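Local coordinates for protein leucyl aminopeptidase (Trypanosoma brucei brucei, PDB 5NTD) that probably removes N-terminal leucine and other residues from peptides, as a hexameric, manganese-binding M17 aminopeptidase whose active site is blocked by bestatin, at residues G[282-287]-G[395-400]. Sequence-based numbering, arbitrary orientation.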
ATOM      1  N   LYS G 282     -34.056  18.177  34.848  1.00 35.52           N
ATOM      2  CA  LYS G 282     -33.970  17.220  33.746  1.00 36.83           C
ATOM      3  C   LYS G 282     -33.394  15.916  34.223  1.00 35.33           C
ATOM      4  O   LYS G 282     -32.596  15.860  35.149  1.00 33.31           O
ATOM      5  CB  LYS G 282     -33.031  17.762  32.632  1.00 40.05           C
ATOM      6  CG  LYS G 282     -33.400  17.398  31.198  1.00 42.97           C
ATOM      7  CD  LYS G 282     -34.728  18.030  30.834  1.00 44.24           C
ATOM      8  CE  LYS G 282     -34.644  18.896  29.611  1.00 46.60           C
ATOM      9  NZ  LYS G 282     -35.912  19.662  29.504  1.00 48.33           N
ATOM     10  N   LYS G 283     -33.762  14.866  33.529  1.00 36.64           N
ATOM     11  CA  LYS G 283     -33.096  13.553  33.702  1.00 37.42           C
ATOM     12  C   LYS G 283     -32.234  13.247  32.471  1.00 36.02           C
ATOM     13  O   LYS G 283     -32.739  13.140  31.339  1.00 33.13           O
ATOM     14  CB  LYS G 283     -34.109  12.440  33.918  1.00 41.51           C
ATOM     15  CG  LYS G 283     -35.099  12.724  35.029  1.00 44.20           C
ATOM     16  CD  LYS G 283     -35.882  11.461  35.378  1.00 49.60           C
ATOM     17  CE  LYS G 283     -37.305  11.734  35.852  1.00 53.84           C
ATOM     18  NZ  LYS G 283     -38.265  11.346  34.766  1.00 58.19           N
ATOM     19  N   VAL G 284     -30.937  13.105  32.713  1.00 33.73           N
ATOM     20  CA  VAL G 284     -29.969  12.934  31.646  1.00 32.69           C
ATOM     21  C   VAL G 284     -29.154  11.681  31.887  1.00 31.91           C
ATOM     22  O   VAL G 284     -28.590  11.492  32.941  1.00 34.55           O
ATOM     23  CB  VAL G 284     -29.018  14.137  31.529  1.00 32.98           C
ATOM     24  CG1 VAL G 284     -28.055  13.943  30.380  1.00 33.04           C
ATOM     25  CG2 VAL G 284     -29.789  15.417  31.319  1.00 33.35           C
ATOM     26  N   SER G 285     -29.072  10.853  30.858  1.00 32.03           N
ATOM     27  CA  SER G 285     -28.198   9.661  30.841  1.00 30.82           C
ATOM     28  C   SER G 285     -26.993   9.897  29.960  1.00 30.76           C
ATOM     29  O   SER G 285     -27.118  10.219  28.773  1.00 33.42           O
ATOM     30  CB  SER G 285     -28.923   8.433  30.364  1.00 30.57           C
ATOM     31  OG  SER G 285     -29.843   7.973  31.337  1.00 30.04           O
ATOM     32  N   LEU G 286     -25.832   9.752  30.565  1.00 29.60           N
ATOM     33  CA  LEU G 286     -24.568   9.879  29.872  1.00 30.15           C
ATOM     34  C   LEU G 286     -24.051   8.494  29.552  1.00 31.22           C
ATOM     35  O   LEU G 286     -24.097   7.601  30.393  1.00 32.04           O
ATOM     36  CB  LEU G 286     -23.518  10.604  30.713  1.00 30.37           C
ATOM     37  CG  LEU G 286     -23.938  11.965  31.269  1.00 31.30           C
ATOM     38  CD1 LEU G 286     -22.877  12.501  32.226  1.00 31.12           C
ATOM     39  CD2 LEU G 286     -24.160  12.978  30.152  1.00 31.62           C
ATOM     40  N   VAL G 287     -23.504   8.340  28.350  1.00 31.29           N
ATOM     41  CA  VAL G 287     -22.877   7.071  27.930  1.00 30.60           C
ATOM     42  C   VAL G 287     -21.531   7.370  27.250  1.00 28.69           C
ATOM     43  O   VAL G 287     -21.471   8.142  26.342  1.00 26.91           O
ATOM     44  CB  VAL G 287     -23.781   6.315  26.958  1.00 31.42           C
ATOM     45  CG1 VAL G 287     -23.183   4.954  26.625  1.00 32.87           C
ATOM     46  CG2 VAL G 287     -25.154   6.128  27.565  1.00 31.38           C
ATOM     47  N   VAL G 395     -33.003  12.942  28.116  1.00 27.59           N
ATOM     48  CA  VAL G 395     -31.922  13.217  27.187  1.00 27.38           C
ATOM     49  C   VAL G 395     -30.866  12.159  27.373  1.00 27.05           C
ATOM     50  O   VAL G 395     -30.478  11.852  28.488  1.00 26.12           O
ATOM     51  CB  VAL G 395     -31.262  14.587  27.429  1.00 28.04           C
ATOM     52  CG1 VAL G 395     -30.133  14.822  26.441  1.00 28.43           C
ATOM     53  CG2 VAL G 395     -32.280  15.704  27.306  1.00 27.52           C
ATOM     54  N   VAL G 396     -30.388  11.628  26.255  1.00 26.69           N
ATOM     55  CA  VAL G 396     -29.240  10.706  26.250  1.00 26.48           C
ATOM     56  C   VAL G 396     -28.092  11.388  25.523  1.00 27.47           C
ATOM     57  O   VAL G 396     -28.259  11.870  24.406  1.00 26.27           O
ATOM     58  CB  VAL G 396     -29.525   9.393  25.551  1.00 26.76           C
ATOM     59  CG1 VAL G 396     -28.264   8.540  25.455  1.00 27.78           C
ATOM     60  CG2 VAL G 396     -30.579   8.625  26.292  1.00 27.98           C
ATOM     61  N   ILE G 397     -26.945  11.443  26.193  1.00 27.31           N
ATOM     62  CA  ILE G 397     -25.737  11.998  25.600  1.00 26.73           C
ATOM     63  C   ILE G 397     -24.698  10.915  25.576  1.00 27.69           C
ATOM     64  O   ILE G 397     -24.302  10.393  26.632  1.00 28.01           O
ATOM     65  CB  ILE G 397     -25.161  13.182  26.380  1.00 27.04           C
ATOM     66  CG1 ILE G 397     -26.196  14.285  26.541  1.00 26.85           C
ATOM     67  CG2 ILE G 397     -23.921  13.744  25.680  1.00 26.58           C
ATOM     68  CD1 ILE G 397     -25.748  15.393  27.475  1.00 26.77           C
ATOM     69  N   ASP G 398     -24.270  10.545  24.384  1.00 27.18           N
ATOM     70  CA  ASP G 398     -23.128   9.625  24.297  1.00 27.75           C
ATOM     71  C   ASP G 398     -21.925  10.412  23.772  1.00 27.44           C
ATOM     72  O   ASP G 398     -22.069  11.287  22.923  1.00 27.43           O
ATOM     73  CB  ASP G 398     -23.441   8.372  23.484  1.00 28.58           C
ATOM     74  CG  ASP G 398     -23.345   8.595  21.988  1.00 28.60           C
ATOM     75  OD1 ASP G 398     -22.209   8.733  21.500  1.00 28.42           O
ATOM     76  OD2 ASP G 398     -24.410   8.695  21.353  1.00 27.95           O
ATOM     77  N   MET G 399     -20.778  10.109  24.334  1.00 26.39           N
ATOM     78  CA  MET G 399     -19.529  10.753  23.960  1.00 26.85           C
ATOM     79  C   MET G 399     -18.502   9.686  23.644  1.00 26.24           C
ATOM     80  O   MET G 399     -18.330   8.750  24.400  1.00 25.37           O
ATOM     81  CB  MET G 399     -18.982  11.667  25.061  1.00 27.58           C
ATOM     82  CG  MET G 399     -19.976  12.745  25.493  1.00 28.87           C
ATOM     83  SD  MET G 399     -19.309  13.875  26.713  1.00 29.93           S
ATOM     84  CE  MET G 399     -18.925  15.279  25.714  1.00 30.45           C
ATOM     85  N   ALA G 400     -17.826   9.859  22.515  1.00 25.32           N
ATOM     86  CA  ALA G 400     -16.944   8.803  21.983  1.00 25.16           C
ATOM     87  C   ALA G 400     -15.919   9.319  21.021  1.00 23.78           C
ATOM     88  O   ALA G 400     -16.190  10.169  20.191  1.00 22.55           O
ATOM     89  CB  ALA G 400     -17.780   7.751  21.314  1.00 25.04           C
TER
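S285 and V287 hydrogen-bond to V395, I397 and M399 through a parallel ladder that joins strand 283-291 to strand 395-400 inside the catalytic domain's mixed sheet. S285 N gives its hydrogen to V395 O at 2.9 Å, and S285 O takes I397 N. V287 repeats the pattern, its N reaching I397 O at 2.8 Å and its O accepting M399 N. At the start of the ladder the bond from V395 N to K283 O is longer, 3.2 Å, and more bent, 148° at the hydrogen. Several of these carbonyls also meet a CA-H, closest where D398 CA lies 3.0 Å from V287 O.

V284, L286, V395 and I397 share one face. I397 can be followed outward: CB meets L286 CD2 at 3.9 Å; CG1 stands anti to the carbonyl carbon (chi1 -56°), and its end CD1 touches both L286 CD2 and, at 4.0 Å, V284 CG1. L286 runs side by side with I397, whereas V284 crosses it at a slant. Helix 511-519 packs on this face through Y517 and F518, and helix 314-328 reaches L286 through V319.

The other face carries S285, V287, V396 and D398, the first three against helix 374-387. D398 CB sits 3.5 Å from V287 O, but chi1 of 81° places CG between its backbone N and carbonyl carbon, and the carboxylate leads away from V287, OD1 hydrogen-bonded to H493 ND1 and OD2 to H491 NE2. S285 OG is hydrogen-bonded to S336 OG on strand 334-344. The ladder thus satisfies buried backbone polar groups while aliphatic side chains line both faces; on that of D398, the two histidines would help stabilise a buried carboxylate, probably as an anion, and the D398 side chain lies about 12 Å from a bound manganese ion.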